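Side-chain contacts in tyrosinase (Burkholderia thailandensis, PDB 5ZRD), which is a copper-dependent monooxygenase that uses a dinuclear copper centre to oxidise monophenols, and efficiently produces catechol derivatives at acidic pH: residues L158-P163 with N167-P172; K173-V178 with G184-P189; G302-N307 with G311-F316. All coordinates share one frame; numbering follows the deposited sequence.

Interaction 1 of 3, residues L158-P163 with N167-P172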
ATOM      1  N   LEU A 158      19.286   2.687  19.613  1.00 39.51           N
ATOM      2  CA  LEU A 158      18.855   2.721  18.256  1.00 40.03           C
ATOM      3  C   LEU A 158      17.728   1.712  18.158  1.00 36.42           C
ATOM      4  O   LEU A 158      17.977   0.521  18.201  1.00 32.90           O
ATOM      5  CB  LEU A 158      20.005   2.300  17.340  1.00 38.25           C
ATOM      6  CG  LEU A 158      21.139   3.308  17.217  1.00 38.94           C
ATOM      7  CD1 LEU A 158      22.303   2.698  16.458  1.00 37.19           C
ATOM      8  CD2 LEU A 158      20.649   4.567  16.522  1.00 41.30           C
ATOM      9  N   SER A 159      16.518   2.195  18.041  1.00 32.88           N
ATOM     10  CA  SER A 159      15.412   1.284  18.037  1.00 36.11           C
ATOM     11  C   SER A 159      14.226   1.889  17.280  1.00 33.71           C
ATOM     12  O   SER A 159      13.902   3.015  17.497  1.00 36.43           O
ATOM     13  CB  SER A 159      15.053   0.946  19.478  1.00 37.65           C
ATOM     14  OG  SER A 159      13.665   0.698  19.621  1.00 34.03           O
ATOM     15  N   ASP A 160      13.516   1.115  16.481  1.00 36.80           N
ATOM     16  CA  ASP A 160      12.285   1.635  15.865  1.00 39.95           C
ATOM     17  C   ASP A 160      11.058   1.652  16.826  1.00 43.07           C
ATOM     18  O   ASP A 160       9.985   2.190  16.505  1.00 39.06           O
ATOM     19  CB  ASP A 160      12.054   0.822  14.611  1.00 43.16           C
ATOM     20  CG  ASP A 160      13.250   0.936  13.601  1.00 45.13           C
ATOM     21  OD1 ASP A 160      13.801   2.057  13.440  1.00 41.52           O
ATOM     22  OD2 ASP A 160      13.639  -0.101  12.994  1.00 46.42           O
ATOM     23  N   ARG A 161      11.217   1.038  18.008  1.00 48.17           N
ATOM     24  CA  ARG A 161      10.176   1.019  19.055  1.00 50.88           C
ATOM     25  C   ARG A 161       8.883   0.462  18.442  1.00 43.52           C
ATOM     26  O   ARG A 161       7.829   1.026  18.633  1.00 46.24           O
ATOM     27  CB  ARG A 161       9.965   2.422  19.658  1.00 55.58           C
ATOM     28  CG  ARG A 161      11.202   3.046  20.300  1.00 61.52           C
ATOM     29  CD  ARG A 161      11.357   2.808  21.805  1.00 79.51           C
ATOM     30  NE  ARG A 161      12.737   2.848  22.338  1.00 90.64           N
ATOM     31  CZ  ARG A 161      13.459   3.960  22.564  1.00 94.01           C
ATOM     32  NH1 ARG A 161      12.968   5.147  22.241  1.00 95.19           N
ATOM     33  NH2 ARG A 161      14.672   3.878  23.099  1.00 72.60           N
ATOM     34  N   LEU A 162       8.979  -0.593  17.646  1.00 39.63           N
ATOM     35  CA  LEU A 162       7.799  -1.253  17.113  1.00 42.33           C
ATOM     36  C   LEU A 162       7.405  -2.394  18.047  1.00 44.95           C
ATOM     37  O   LEU A 162       8.227  -3.290  18.272  1.00 38.19           O
ATOM     38  CB  LEU A 162       8.108  -1.851  15.745  1.00 46.39           C
ATOM     39  CG  LEU A 162       8.419  -0.865  14.631  1.00 50.03           C
ATOM     40  CD1 LEU A 162       8.424  -1.609  13.306  1.00 49.64           C
ATOM     41  CD2 LEU A 162       7.420   0.287  14.610  1.00 50.56           C
ATOM     42  N   PRO A 163       6.155  -2.387  18.540  1.00 45.51           N
ATOM     43  CA  PRO A 163       5.700  -3.424  19.472  1.00 46.89           C
ATOM     44  C   PRO A 163       5.833  -4.819  18.840  1.00 41.24           C
ATOM     45  O   PRO A 163       5.354  -5.039  17.718  1.00 39.88           O
ATOM     46  CB  PRO A 163       4.226  -3.092  19.779  1.00 49.00           C
ATOM     47  CG  PRO A 163       4.093  -1.630  19.443  1.00 48.53           C
ATOM     48  CD  PRO A 163       5.099  -1.392  18.333  1.00 47.82           C
ATOM     49  N   ASN A 167      15.097  -5.989  15.208  1.00 28.50           N
ATOM     50  CA  ASN A 167      15.779  -6.321  13.949  1.00 29.01           C
ATOM     51  C   ASN A 167      17.256  -5.912  14.029  1.00 28.80           C
ATOM     52  O   ASN A 167      17.684  -5.302  15.017  1.00 25.32           O
ATOM     53  CB  ASN A 167      15.029  -5.683  12.776  1.00 31.31           C
ATOM     54  CG  ASN A 167      15.113  -4.188  12.888  1.00 30.71           C
ATOM     55  OD1 ASN A 167      16.191  -3.703  13.156  1.00 29.62           O
ATOM     56  ND2 ASN A 167      14.008  -3.476  12.792  1.00 28.15           N
ATOM     57  N   ILE A 168      18.015  -6.207  12.971  1.00 27.37           N
ATOM     58  CA  ILE A 168      19.461  -6.121  13.054  1.00 28.34           C
ATOM     59  C   ILE A 168      19.892  -4.658  12.934  1.00 30.31           C
ATOM     60  O   ILE A 168      21.062  -4.331  13.232  1.00 31.79           O
ATOM     61  CB  ILE A 168      20.179  -7.036  12.038  1.00 29.25           C
ATOM     62  CG1 ILE A 168      19.798  -6.730  10.591  1.00 29.44           C
ATOM     63  CG2 ILE A 168      19.954  -8.513  12.366  1.00 29.35           C
ATOM     64  CD1 ILE A 168      20.571  -7.518   9.596  1.00 27.47           C
ATOM     65  N   TYR A 169      18.965  -3.766  12.579  1.00 27.73           N
ATOM     66  CA  TYR A 169      19.264  -2.347  12.711  1.00 30.99           C
ATOM     67  C   TYR A 169      19.454  -1.959  14.179  1.00 33.36           C
ATOM     68  O   TYR A 169      20.157  -0.998  14.456  1.00 35.96           O
ATOM     69  CB  TYR A 169      18.152  -1.448  12.171  1.00 29.41           C
ATOM     70  CG  TYR A 169      17.814  -1.606  10.721  1.00 30.57           C
ATOM     71  CD1 TYR A 169      18.710  -2.168   9.824  1.00 32.35           C
ATOM     72  CD2 TYR A 169      16.596  -1.159  10.231  1.00 32.07           C
ATOM     73  CE1 TYR A 169      18.388  -2.320   8.480  1.00 31.18           C
ATOM     74  CE2 TYR A 169      16.262  -1.300   8.891  1.00 32.94           C
ATOM     75  CZ  TYR A 169      17.168  -1.871   8.007  1.00 33.34           C
ATOM     76  OH  TYR A 169      16.860  -2.045   6.687  1.00 33.61           O
ATOM     77  N   GLU A 170      18.810  -2.682  15.104  1.00 35.99           N
ATOM     78  CA  GLU A 170      18.572  -2.172  16.476  1.00 34.77           C
ATOM     79  C   GLU A 170      19.753  -2.501  17.367  1.00 33.54           C
ATOM     80  O   GLU A 170      20.377  -3.579  17.217  1.00 34.17           O
ATOM     81  CB  GLU A 170      17.262  -2.734  17.031  1.00 38.84           C
ATOM     82  CG  GLU A 170      16.064  -2.257  16.224  1.00 39.18           C
ATOM     83  CD  GLU A 170      14.737  -2.540  16.872  1.00 37.84           C
ATOM     84  OE1 GLU A 170      13.825  -1.707  16.746  1.00 37.26           O
ATOM     85  OE2 GLU A 170      14.641  -3.609  17.468  1.00 39.21           O
ATOM     86  N   LYS A 171      20.039  -1.549  18.264  1.00 31.87           N
ATOM     87  CA  LYS A 171      21.134  -1.659  19.190  1.00 31.81           C
ATOM     88  C   LYS A 171      20.742  -0.982  20.499  1.00 34.69           C
ATOM     89  O   LYS A 171      20.278   0.168  20.482  1.00 35.33           O
ATOM     90  CB  LYS A 171      22.389  -1.071  18.533  1.00 36.08           C
ATOM     91  CG  LYS A 171      23.213  -2.102  17.782  1.00 37.82           C
ATOM     92  CD  LYS A 171      23.950  -1.652  16.555  1.00 37.72           C
ATOM     93  CE  LYS A 171      25.444  -1.725  16.716  1.00 40.03           C
ATOM     94  NZ  LYS A 171      26.135  -2.403  15.591  1.00 35.95           N
ATOM     95  N   PRO A 172      20.929  -1.690  21.641  1.00 37.25           N
ATOM     96  CA  PRO A 172      20.419  -1.166  22.906  1.00 37.31           C
ATOM     97  C   PRO A 172      21.202   0.031  23.457  1.00 37.82           C
ATOM     98  O   PRO A 172      22.386   0.237  23.109  1.00 35.56           O
ATOM     99  CB  PRO A 172      20.637  -2.311  23.908  1.00 40.55           C
ATOM    100  CG  PRO A 172      21.905  -2.978  23.422  1.00 34.87           C
ATOM    101  CD  PRO A 172      21.725  -2.917  21.915  1.00 36.37           C
TER
HETATM  102  O   HOH W   1      11.252  -2.285  17.439  1.00 34.82           O

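Interaction 2 of 3, residues K173-V178 with G184-P189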
ATOM      1  N   LYS A 173      20.553   0.748  24.371  1.00 38.75           N
ATOM      2  CA  LYS A 173      21.236   1.727  25.202  1.00 38.45           C
ATOM      3  C   LYS A 173      22.441   1.073  25.867  1.00 36.17           C
ATOM      4  O   LYS A 173      22.338  -0.065  26.300  1.00 39.20           O
ATOM      5  CB  LYS A 173      20.340   2.223  26.328  1.00 41.24           C
ATOM      6  CG  LYS A 173      20.981   3.252  27.246  1.00 41.13           C
ATOM      7  CD  LYS A 173      19.991   3.835  28.210  1.00 41.82           C
ATOM      8  CE  LYS A 173      20.606   4.844  29.145  1.00 48.37           C
ATOM      9  NZ  LYS A 173      19.540   5.640  29.790  1.00 58.20           N
ATOM     10  N   GLY A 174      23.564   1.764  25.907  1.00 30.92           N
ATOM     11  CA  GLY A 174      24.808   1.172  26.458  1.00 34.71           C
ATOM     12  C   GLY A 174      25.623   0.361  25.457  1.00 34.16           C
ATOM     13  O   GLY A 174      26.684  -0.090  25.759  1.00 37.83           O
ATOM     14  N   TYR A 175      25.158   0.167  24.246  1.00 37.76           N
ATOM     15  CA  TYR A 175      25.958  -0.530  23.254  1.00 36.33           C
ATOM     16  C   TYR A 175      27.279   0.220  23.022  1.00 35.56           C
ATOM     17  O   TYR A 175      27.255   1.436  22.925  1.00 35.86           O
ATOM     18  CB  TYR A 175      25.178  -0.630  21.942  1.00 38.19           C
ATOM     19  CG  TYR A 175      26.045  -1.144  20.829  1.00 37.82           C
ATOM     20  CD1 TYR A 175      26.382  -2.490  20.764  1.00 32.53           C
ATOM     21  CD2 TYR A 175      26.598  -0.268  19.902  1.00 35.79           C
ATOM     22  CE1 TYR A 175      27.195  -2.964  19.748  1.00 37.77           C
ATOM     23  CE2 TYR A 175      27.462  -0.720  18.918  1.00 36.12           C
ATOM     24  CZ  TYR A 175      27.761  -2.074  18.846  1.00 36.25           C
ATOM     25  OH  TYR A 175      28.577  -2.534  17.862  1.00 34.29           O
ATOM     26  N   VAL A 176      28.409  -0.476  22.910  1.00 31.64           N
ATOM     27  CA  VAL A 176      29.693   0.197  22.643  1.00 33.46           C
ATOM     28  C   VAL A 176      30.183  -0.212  21.240  1.00 34.46           C
ATOM     29  O   VAL A 176      30.110  -1.379  20.825  1.00 33.85           O
ATOM     30  CB  VAL A 176      30.728  -0.073  23.765  1.00 38.97           C
ATOM     31  CG1 VAL A 176      30.751  -1.524  24.198  1.00 45.75           C
ATOM     32  CG2 VAL A 176      32.149   0.357  23.438  1.00 37.16           C
ATOM     33  N   THR A 177      30.696   0.763  20.484  1.00 31.91           N
ATOM     34  CA  THR A 177      31.043   0.493  19.109  1.00 28.47           C
ATOM     35  C   THR A 177      32.236  -0.440  19.139  1.00 30.89           C
ATOM     36  O   THR A 177      33.027  -0.328  20.100  1.00 30.67           O
ATOM     37  CB  THR A 177      31.316   1.768  18.309  1.00 25.77           C
ATOM     38  OG1 THR A 177      32.352   2.520  18.931  1.00 27.25           O
ATOM     39  CG2 THR A 177      30.097   2.658  18.188  1.00 27.49           C
ATOM     40  N   VAL A 178      32.341  -1.311  18.123  1.00 29.57           N
ATOM     41  CA  VAL A 178      33.497  -2.183  17.994  1.00 31.03           C
ATOM     42  C   VAL A 178      34.071  -2.137  16.582  1.00 30.47           C
ATOM     43  O   VAL A 178      33.385  -1.901  15.635  1.00 32.93           O
ATOM     44  CB  VAL A 178      33.153  -3.641  18.365  1.00 34.53           C
ATOM     45  CG1 VAL A 178      32.638  -3.705  19.787  1.00 35.05           C
ATOM     46  CG2 VAL A 178      32.160  -4.292  17.403  1.00 34.68           C
ATOM     47  N   GLY A 184      29.555  -6.494  16.495  1.00 32.19           N
ATOM     48  CA  GLY A 184      28.517  -5.825  17.295  1.00 31.09           C
ATOM     49  C   GLY A 184      27.143  -5.824  16.650  1.00 27.13           C
ATOM     50  O   GLY A 184      26.392  -4.908  16.860  1.00 27.72           O
ATOM     51  N   LEU A 185      26.768  -6.870  15.945  1.00 27.93           N
ATOM     52  CA  LEU A 185      25.408  -6.957  15.401  1.00 29.64           C
ATOM     53  C   LEU A 185      24.561  -7.752  16.412  1.00 30.61           C
ATOM     54  O   LEU A 185      24.876  -8.898  16.681  1.00 31.00           O
ATOM     55  CB  LEU A 185      25.478  -7.625  14.025  1.00 27.63           C
ATOM     56  CG  LEU A 185      24.258  -7.456  13.132  1.00 31.72           C
ATOM     57  CD1 LEU A 185      24.171  -6.038  12.542  1.00 34.16           C
ATOM     58  CD2 LEU A 185      24.287  -8.498  12.018  1.00 32.50           C
ATOM     59  N   VAL A 186      23.539  -7.143  17.001  1.00 31.05           N
ATOM     60  CA  VAL A 186      22.936  -7.668  18.247  1.00 30.39           C
ATOM     61  C   VAL A 186      21.390  -7.563  18.266  1.00 32.01           C
ATOM     62  O   VAL A 186      20.768  -7.856  19.301  1.00 33.98           O
ATOM     63  CB  VAL A 186      23.549  -6.950  19.466  1.00 31.55           C
ATOM     64  CG1 VAL A 186      25.003  -7.298  19.632  1.00 34.97           C
ATOM     65  CG2 VAL A 186      23.393  -5.443  19.438  1.00 31.55           C
ATOM     66  N   GLY A 187      20.730  -7.168  17.180  1.00 30.73           N
ATOM     67  CA  GLY A 187      19.330  -6.782  17.279  1.00 33.02           C
ATOM     68  C   GLY A 187      18.354  -7.942  17.144  1.00 33.73           C
ATOM     69  O   GLY A 187      17.185  -7.758  17.372  1.00 34.82           O
ATOM     70  N   THR A 188      18.814  -9.110  16.715  1.00 34.22           N
ATOM     71  CA  THR A 188      18.024 -10.311  16.779  1.00 36.08           C
ATOM     72  C   THR A 188      18.726 -11.337  17.678  1.00 37.65           C
ATOM     73  O   THR A 188      19.937 -11.241  17.946  1.00 36.63           O
ATOM     74  CB  THR A 188      17.780 -10.956  15.408  1.00 33.52           C
ATOM     75  OG1 THR A 188      19.048 -11.408  14.960  1.00 32.44           O
ATOM     76  CG2 THR A 188      17.165 -10.021  14.391  1.00 35.74           C
ATOM     77  N   PRO A 189      17.963 -12.333  18.139  1.00 38.89           N
ATOM     78  CA  PRO A 189      18.558 -13.346  19.045  1.00 37.22           C
ATOM     79  C   PRO A 189      19.726 -14.068  18.366  1.00 36.57           C
ATOM     80  O   PRO A 189      20.750 -14.222  18.968  1.00 37.20           O
ATOM     81  CB  PRO A 189      17.407 -14.300  19.372  1.00 34.92           C
ATOM     82  CG  PRO A 189      16.180 -13.390  19.281  1.00 38.02           C
ATOM     83  CD  PRO A 189      16.493 -12.452  18.122  1.00 36.95           C
TER

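Interaction 3 of 3, residues G302-N307 with G311-F316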
ATOM      1  N   GLY A 302      31.699  -5.291  12.707  1.00 25.06           N
ATOM      2  CA  GLY A 302      32.026  -4.031  13.353  1.00 28.92           C
ATOM      3  C   GLY A 302      31.240  -2.862  12.780  1.00 27.34           C
ATOM      4  O   GLY A 302      30.723  -2.922  11.681  1.00 25.48           O
ATOM      5  N   ASP A 303      31.127  -1.795  13.545  1.00 27.77           N
ATOM      6  CA  ASP A 303      30.240  -0.740  13.133  1.00 30.07           C
ATOM      7  C   ASP A 303      30.677  -0.093  11.818  1.00 28.18           C
ATOM      8  O   ASP A 303      29.844   0.167  10.969  1.00 28.08           O
ATOM      9  CB  ASP A 303      30.042   0.279  14.259  1.00 31.83           C
ATOM     10  CG  ASP A 303      29.271  -0.297  15.421  1.00 31.29           C
ATOM     11  OD1 ASP A 303      29.941  -0.903  16.284  1.00 35.32           O
ATOM     12  OD2 ASP A 303      28.011  -0.170  15.462  1.00 30.48           O
ATOM     13  N   MET A 304      31.982   0.082  11.634  1.00 30.64           N
ATOM     14  CA  MET A 304      32.564   0.734  10.442  1.00 30.16           C
ATOM     15  C   MET A 304      32.338  -0.090   9.158  1.00 28.91           C
ATOM     16  O   MET A 304      32.520   0.433   8.074  1.00 29.25           O
ATOM     17  CB  MET A 304      34.070   0.945  10.641  1.00 31.21           C
ATOM     18  CG  MET A 304      34.419   2.221  11.390  1.00 31.78           C
ATOM     19  SD  MET A 304      34.112   3.732  10.449  1.00 33.80           S
ATOM     20  CE  MET A 304      35.361   3.614   9.180  1.00 34.53           C
ATOM     21  N   GLY A 305      31.936  -1.357   9.261  1.00 29.63           N
ATOM     22  CA  GLY A 305      31.924  -2.281   8.131  1.00 26.13           C
ATOM     23  C   GLY A 305      30.743  -2.119   7.200  1.00 28.72           C
ATOM     24  O   GLY A 305      30.776  -2.687   6.131  1.00 28.13           O
ATOM     25  N   GLU A 306      29.720  -1.359   7.608  1.00 27.40           N
ATOM     26  CA  GLU A 306      28.514  -1.119   6.858  1.00 26.25           C
ATOM     27  C   GLU A 306      28.074   0.332   7.155  1.00 30.45           C
ATOM     28  O   GLU A 306      28.541   0.970   8.121  1.00 28.16           O
ATOM     29  CB  GLU A 306      27.382  -2.066   7.273  1.00 26.75           C
ATOM     30  CG  GLU A 306      27.419  -3.450   6.617  1.00 27.83           C
ATOM     31  CD  GLU A 306      28.480  -4.458   7.070  1.00 26.38           C
ATOM     32  OE1 GLU A 306      29.078  -4.279   8.139  1.00 25.63           O
ATOM     33  OE2 GLU A 306      28.697  -5.437   6.326  1.00 26.00           O
ATOM     34  N   ASN A 307      27.190   0.883   6.337  1.00 27.30           N
ATOM     35  CA  ASN A 307      26.901   2.281   6.462  1.00 28.63           C
ATOM     36  C   ASN A 307      25.942   2.513   7.647  1.00 31.78           C
ATOM     37  O   ASN A 307      25.781   3.641   8.104  1.00 29.89           O
ATOM     38  CB  ASN A 307      26.382   2.830   5.143  1.00 30.65           C
ATOM     39  CG  ASN A 307      27.489   3.151   4.161  1.00 34.04           C
ATOM     40  OD1 ASN A 307      27.312   2.968   2.958  1.00 39.82           O
ATOM     41  ND2 ASN A 307      28.626   3.611   4.655  1.00 33.31           N
ATOM     42  N   GLY A 311      28.933   5.709  11.430  1.00 32.55           N
ATOM     43  CA  GLY A 311      29.079   7.089  11.933  1.00 33.27           C
ATOM     44  C   GLY A 311      29.150   7.163  13.456  1.00 33.19           C
ATOM     45  O   GLY A 311      29.526   8.201  13.977  1.00 30.09           O
ATOM     46  N   MET A 312      28.817   6.084  14.176  1.00 32.55           N
ATOM     47  CA  MET A 312      28.858   6.125  15.651  1.00 30.01           C
ATOM     48  C   MET A 312      30.265   5.800  16.133  1.00 28.53           C
ATOM     49  O   MET A 312      30.534   5.958  17.293  1.00 30.12           O
ATOM     50  CB  MET A 312      27.894   5.127  16.292  1.00 27.97           C
ATOM     51  CG  MET A 312      26.438   5.398  16.008  1.00 26.30           C
ATOM     52  SD  MET A 312      25.915   7.023  16.606  1.00 34.43           S
ATOM     53  CE  MET A 312      24.221   7.097  16.042  1.00 34.13           C
ATOM     54  N   ASP A 313      31.149   5.341  15.268  1.00 28.70           N
ATOM     55  CA  ASP A 313      32.532   5.113  15.680  1.00 30.10           C
ATOM     56  C   ASP A 313      33.367   6.367  15.411  1.00 30.05           C
ATOM     57  O   ASP A 313      33.522   6.747  14.272  1.00 32.35           O
ATOM     58  CB  ASP A 313      33.125   3.945  14.933  1.00 29.57           C
ATOM     59  CG  ASP A 313      34.515   3.589  15.403  1.00 31.58           C
ATOM     60  OD1 ASP A 313      35.269   4.486  15.913  1.00 32.25           O
ATOM     61  OD2 ASP A 313      34.817   2.377  15.269  1.00 28.80           O
ATOM     62  N   PRO A 314      33.947   6.979  16.451  1.00 34.05           N
ATOM     63  CA  PRO A 314      34.736   8.222  16.295  1.00 33.85           C
ATOM     64  C   PRO A 314      35.770   8.171  15.161  1.00 33.84           C
ATOM     65  O   PRO A 314      36.052   9.250  14.579  1.00 30.92           O
ATOM     66  CB  PRO A 314      35.440   8.413  17.646  1.00 34.58           C
ATOM     67  CG  PRO A 314      34.495   7.761  18.636  1.00 32.59           C
ATOM     68  CD  PRO A 314      33.922   6.585  17.879  1.00 33.70           C
ATOM     69  N   ILE A 315      36.294   6.966  14.842  1.00 30.92           N
ATOM     70  CA  ILE A 315      37.330   6.821  13.824  1.00 31.38           C
ATOM     71  C   ILE A 315      36.736   7.170  12.464  1.00 30.33           C
ATOM     72  O   ILE A 315      37.479   7.517  11.536  1.00 29.98           O
ATOM     73  CB  ILE A 315      37.974   5.414  13.784  1.00 29.76           C
ATOM     74  CG1 ILE A 315      39.336   5.442  13.100  1.00 31.39           C
ATOM     75  CG2 ILE A 315      37.110   4.383  13.096  1.00 30.30           C
ATOM     76  CD1 ILE A 315      40.185   4.227  13.429  1.00 33.59           C
ATOM     77  N   PHE A 316      35.427   7.001  12.325  1.00 29.12           N
ATOM     78  CA  PHE A 316      34.773   7.447  11.083  1.00 29.90           C
ATOM     79  C   PHE A 316      35.248   8.843  10.664  1.00 28.84           C
ATOM     80  O   PHE A 316      35.530   9.062   9.515  1.00 32.88           O
ATOM     81  CB  PHE A 316      33.264   7.469  11.233  1.00 28.60           C
ATOM     82  CG  PHE A 316      32.532   7.914   9.995  1.00 30.52           C
ATOM     83  CD1 PHE A 316      32.346   9.262   9.734  1.00 28.80           C
ATOM     84  CD2 PHE A 316      32.000   6.983   9.114  1.00 29.04           C
ATOM     85  CE1 PHE A 316      31.667   9.655   8.600  1.00 29.74           C
ATOM     86  CE2 PHE A 316      31.326   7.378   7.974  1.00 27.85           C
ATOM     87  CZ  PHE A 316      31.171   8.714   7.717  1.00 30.27           C
TER
HETATM   88  O   HOH W   2      33.681   0.110  13.929  1.00 33.15           O
HETATM   89  O   HOH W   3      26.304   5.297  10.151  1.00 25.90           O

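Interaction 1 of 3, residues L158-P163 with N167-P172
Leu158 and Lys171 pair through their backbones as a single antiparallel, hydrogen-bonded bridge: Leu158 N gives to Lys171 O at 2.8 Å and Lys171 N to Leu158 O at 2.9 Å. Just before Lys171, Asn167 to Glu170 form a type I turn, closed by Glu170 N on Asn167 O. The two segments flank strand 165-167, and Asn167 pairs with a strand of the second subunit, so the sheet runs on across the interface. The apolar part is small: buried Leu158 lays its CB beside the Lys171 backbone.

The polar part belongs to Glu170. Its CG stands anti to the carbonyl carbon (chi1 -64°) and the chain beyond runs extended, which carries OE1 along the backbone of Ser159 to accept from Asp160 N at 2.9 Å. The donor comes on the anti side of the carboxylate, 19° out of its plane. A water that accepts from Leu162 N probably donates to OE1, so one carboxylate would serve two loop amides. Asp160 reaches over as well: its OD2 takes a weak bond from Asn167 ND2 at 3.4 Å and lies at the edge of the Tyr169 ring, while OD1 is held by Tyr63.

The carboxylates of Asp160 and Glu170 approach to 4.1 Å (OD2 to OE1). Such closeness of like charges would tend to raise the pKa of one of them, an effect that amide and water donors should partly offset.

Interaction 2 of 3, residues K173-V178 with G184-P189
The aromatic ring of Tyr175 lies against the main chain of Gly184, with its hydroxyl end leading. CG is anti to the backbone N (chi1 171°), which swings the ring away from its own segment and across to the facing one. There Tyr175 OH comes to 3.3 Å from Gly184 CA, and CE1 lies 3.6 Å from Gly184 O. The carbonyl meets the ring obliquely, in close van der Waals contact, and its oxygen accepts a hydrogen bond from Lys171 NZ. Glycine suits the spot because a CB would point into the space taken by the phenol oxygen.

Val186 sits farther back along the same ring: its CG2 approaches Tyr175 CD1 at 4.4 Å, again obliquely, and Val186 also packs on Leu192 and Thr195 of helix 189-200. Beyond the hydroxyl end of the tyrosine, Val178 directs CG2 at the glycine, 3.5 Å from Gly184 N. A phenol and a beta-branched methyl thus close on one bare residue. At the far end of 184-189, Thr188 is the N-cap of helix 189-200, its OG1 accepting from Ala191 N.

Shape complementarity joins the two loop segments, whereas the polar end of Tyr175 is satisfied elsewhere, by Asp303, with a weak bond to Lys171. Tyrosine therefore combines an apolar flank for Gly184 and Val186 with a hydroxyl tied to a buried acid.

Interaction 3 of 3, residues G302-N307 with G311-F316
Met304 turns its CG anti to the carbonyl carbon and then bends at chi2 (-70°), which sets its sulfur against Phe316, whose own CG stands anti to the backbone N; the last torsion only folds the terminal methyl. The result is a Met-aromatic contact beside the dinuclear copper site of the tyrosinase central domain. Met304 SD lies at the edge of the ring, 5.4 Å from the Phe316 centroid and 78° off the ring normal, and also touches Phe316 CB at 3.9 Å. One atom nearer the backbone, Met304 CG packs on Ile315 CG2 at 3.9 Å, and the two side chains cross at about a right angle. Flexible and unbranched, methionine can follow this bent path, while Val284 of helix 274-285 lies against both Met304 and Ile315.

Phe316 has a place in the oxygen-atom pocket, as has Asn307. A flat apolar ring suits a position that packs against two metal-binding imidazoles, stacked with His320 and edge-to-face with His57, ligands of different copper ions; Gly311 CA lies over one face, offset toward the rim. Met304 O, for its part, accepts from ND1 of another copper ligand, His281, which should help fix the orientation of that imidazole.

Asp313 supplies the polar side of the contact. OD1 caps the coming helix by accepting from Ile315 N at 2.9 Å, the donor standing 40° out of the carboxylate plane, and it also forms a salt bridge with Arg179. OD2 reaches the other segment through a water that accepts from Met304 N and donates to Asp313 OD2, both at 2.9 Å. A second water donates to Asn307 O at 2.7 Å and accepts from Gly311 N at 3.0 Å.

Overall arrangement
Interaction 3 is wholly buried beside the coppers, whereas interactions 1 and 2 are partly buried and both touch the second subunit. Interaction 1 relies on direct backbone and carboxylate hydrogen bonds, interaction 2 on fit against a glycine, and interaction 3 on apolar and sulfur-aromatic packing with bridging waters. The 167-172 half of interaction 1 and both segments of interaction 2 lie in the loop between strand 165-167 and helix 189-200; interaction 3 leads into helix 315-334. Asp303 of interaction 3 is the partner shared by all three: its OD2 forms a salt bridge with Lys171 NZ at 2.9 Å, and its OD1, besides serving Tyr175, accepts from Val178 N.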